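PDB 5B89: cysteine desulfurase from Thermococcus onnurineus, which probably catalyses the pyridoxal-phosphate-dependent removal of sulfur from L-cysteine, giving L-alanine and a persulfide on a sulfur carrier. Local coordinates for residues B[80-85]-B[287-292]. Sequence-based numbering, arbitrary orientation.
With PLP (pyridoxal-5'-phosphate), chain D.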
loop_
_atom_site.group_PDB
_atom_site.type_symbol
_atom_site.label_atom_id
_atom_site.label_comp_id
_atom_site.label_asym_id
_atom_site.label_seq_id
_atom_site.Cartn_x
_atom_site.Cartn_y
_atom_site.Cartn_z
ATOM N N HIS B 80 6.335 -8.738 -16.399
ATOM C CA HIS B 80 6.623 -7.776 -17.511
ATOM C C HIS B 80 5.830 -6.542 -17.360
ATOM O O HIS B 80 6.412 -5.432 -17.496
ATOM C CB HIS B 80 6.303 -8.449 -18.828
ATOM C CG HIS B 80 6.088 -7.539 -20.028
ATOM N ND1 HIS B 80 7.155 -6.978 -20.705
ATOM C CD2 HIS B 80 4.970 -7.078 -20.639
ATOM C CE1 HIS B 80 6.696 -6.200 -21.670
ATOM N NE2 HIS B 80 5.374 -6.249 -21.661
ATOM N N LYS B 81 4.517 -6.595 -17.063
ATOM C CA LYS B 81 3.684 -5.403 -16.951
ATOM C C LYS B 81 4.093 -4.595 -15.688
ATOM O O LYS B 81 4.017 -3.328 -15.719
ATOM C CB LYS B 81 2.190 -5.749 -16.940
ATOM C CG LYS B 81 1.741 -6.259 -18.294
ATOM C CD LYS B 81 1.712 -5.248 -19.373
ATOM C CE LYS B 81 0.680 -4.262 -19.202
ATOM N NZ LYS B 81 0.570 -3.245 -20.305
ATOM N N TYR B 82 4.481 -5.211 -14.604
ATOM C CA TYR B 82 4.933 -4.497 -13.407
ATOM C C TYR B 82 6.247 -3.729 -13.691
ATOM O O TYR B 82 6.353 -2.559 -13.369
ATOM C CB TYR B 82 5.105 -5.482 -12.222
ATOM C CG TYR B 82 5.533 -4.878 -10.910
ATOM C CD1 TYR B 82 4.729 -3.903 -10.302
ATOM C CD2 TYR B 82 6.679 -5.212 -10.272
ATOM C CE1 TYR B 82 5.078 -3.382 -9.123
ATOM C CE2 TYR B 82 7.023 -4.625 -9.053
ATOM C CZ TYR B 82 6.218 -3.674 -8.542
ATOM O OH TYR B 82 6.527 -3.055 -7.311
ATOM N N GLU B 83 7.204 -4.392 -14.318
ATOM C CA GLU B 83 8.466 -3.726 -14.766
ATOM C C GLU B 83 8.127 -2.649 -15.746
ATOM O O GLU B 83 8.751 -1.528 -15.649
ATOM C CB GLU B 83 9.369 -4.776 -15.384
ATOM C CG GLU B 83 9.940 -5.775 -14.440
ATOM C CD GLU B 83 10.750 -6.871 -15.166
ATOM O OE1 GLU B 83 10.648 -7.029 -16.432
ATOM O OE2 GLU B 83 11.371 -7.640 -14.431
ATOM N N GLU B 84 7.277 -2.860 -16.732
ATOM C CA GLU B 84 6.856 -1.772 -17.673
ATOM C C GLU B 84 6.355 -0.526 -16.889
ATOM O O GLU B 84 6.640 0.630 -17.245
ATOM C CB GLU B 84 5.884 -2.243 -18.693
ATOM C CG GLU B 84 5.339 -1.235 -19.635
ATOM C CD GLU B 84 4.061 -1.676 -20.376
ATOM O OE1 GLU B 84 2.924 -1.787 -19.861
ATOM O OE2 GLU B 84 4.165 -1.846 -21.643
ATOM N N SER B 85 5.533 -0.764 -15.862
ATOM C CA SER B 85 4.903 0.301 -15.118
ATOM C C SER B 85 6.012 1.039 -14.359
ATOM O O SER B 85 5.918 2.265 -14.345
ATOM C CB SER B 85 3.916 -0.381 -14.111
ATOM O OG SER B 85 2.857 -1.017 -14.802
ATOM N N GLY B 287 7.541 -7.663 0.322
ATOM C CA GLY B 287 6.279 -8.384 0.117
ATOM C C GLY B 287 5.687 -8.120 -1.207
ATOM O O GLY B 287 6.209 -7.304 -2.044
ATOM N N THR B 288 4.597 -8.730 -1.525
ATOM C CA THR B 288 3.951 -8.567 -2.770
ATOM C C THR B 288 3.562 -7.133 -3.014
ATOM O O THR B 288 2.842 -6.539 -2.243
ATOM C CB THR B 288 2.648 -9.414 -2.823
ATOM O OG1 THR B 288 2.993 -10.803 -2.562
ATOM C CG2 THR B 288 1.884 -9.305 -4.089
ATOM N N PRO B 289 4.074 -6.487 -4.096
ATOM C CA PRO B 289 3.645 -5.144 -4.391
ATOM C C PRO B 289 2.244 -4.943 -4.737
ATOM O O PRO B 289 1.564 -5.949 -5.031
ATOM C CB PRO B 289 4.573 -4.675 -5.508
ATOM C CG PRO B 289 5.340 -5.879 -5.860
ATOM C CD PRO B 289 4.917 -7.080 -5.125
ATOM N N ASN B 290 1.755 -3.695 -4.812
ATOM C CA ASN B 290 0.478 -3.472 -5.375
ATOM C C ASN B 290 0.561 -3.506 -6.885
ATOM O O ASN B 290 0.622 -2.464 -7.570
ATOM C CB ASN B 290 -0.091 -2.153 -4.941
ATOM C CG ASN B 290 -1.467 -1.956 -5.347
ATOM O OD1 ASN B 290 -2.056 -2.770 -6.039
ATOM N ND2 ASN B 290 -2.099 -0.795 -4.940
ATOM N N ILE B 291 0.579 -4.745 -7.415
ATOM C CA ILE B 291 0.795 -4.956 -8.839
ATOM C C ILE B 291 -0.291 -4.272 -9.647
ATOM O O ILE B 291 -0.068 -3.530 -10.629
ATOM C CB ILE B 291 0.835 -6.455 -9.137
ATOM C CG1 ILE B 291 1.943 -7.060 -8.349
ATOM C CG2 ILE B 291 0.956 -6.714 -10.647
ATOM C CD1 ILE B 291 1.760 -8.555 -8.156
ATOM N N GLY B 292 -1.572 -4.437 -9.290
ATOM C CA GLY B 292 -2.653 -3.816 -9.971
ATOM C C GLY B 292 -2.582 -2.311 -9.950
ATOM O O GLY B 292 -2.929 -1.668 -10.910
HETATM N N1 PLP D . 4.004 -15.043 5.264
HETATM C C2 PLP D . 3.486 -16.099 4.666
HETATM C C2A PLP D . 3.262 -17.359 5.503
HETATM C C3 PLP D . 3.135 -16.065 3.241
HETATM O O3 PLP D . 2.584 -17.101 2.587
HETATM C C4 PLP D . 3.322 -14.762 2.578
HETATM C C4A PLP D . 2.986 -14.543 1.110
HETATM C C5 PLP D . 3.867 -13.685 3.395
HETATM C C6 PLP D . 4.168 -13.823 4.707
HETATM C C5A PLP D . 4.051 -12.345 2.719
HETATM O O4P PLP D . 2.757 -11.968 2.060
HETATM P P PLP D . 2.842 -10.639 1.179
HETATM O O1P PLP D . 3.753 -11.030 0.017
HETATM O O2P PLP D . 3.498 -9.641 1.962
HETATM O O3P PLP D . 1.494 -10.404 0.711
#
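The ring of Y82, on helix 73-93, meets P289 obliquely, with its phenol end close to CB and CG of P289. Y82 OH comes within 3.1 Å of P289 CB, and Y82 CZ lies 3.6 Å from P289 CG. CG of Y82 stands anti to the backbone N (chi1 -178°), which carries the ring off the helix toward 287-292. Nearer the helix, Y82 CD1 lies 4.3 Å from CA of I291, the first residue of helix 291-307, again at a slant. No hydrogen bond joins the two segments; the phenol oxygen is instead hydrogen-bonded to OE1 of E285, just ahead of 287-292, which ties down its polar end beside the apolar carbons of P289. A leucine in place of Y82 would probably leave E285 without this hydroxyl partner and open a gap against P289.

One residue before the proline, the chain turns to the cofactor. T288 donates two hydrogen bonds to one phosphate oxygen: its N lies 2.9 Å from PLP O1P, with an N-H...O angle of 158°, and its OG1 lies 2.7 Å from PLP O1P. OG1 sits beside its own backbone N (chi1 -57°), bringing both donors to the same oxygen. This PLP sits in the pocket of the second subunit, whose S107, Q213, S233 and H235 also hydrogen-bond it. Beyond P289, N290 is the N-cap of helix 291-307, its OD1 accepting from G293 N. The tyrosine-proline packing thus lies behind the phosphate-binding T288 and joins its loop to helix 73-93, while T288 itself reaches into the neighbouring subunit's pocket, as in class-V, fold-type I PLP enzymes, where one subunit completes the phosphate site of the other.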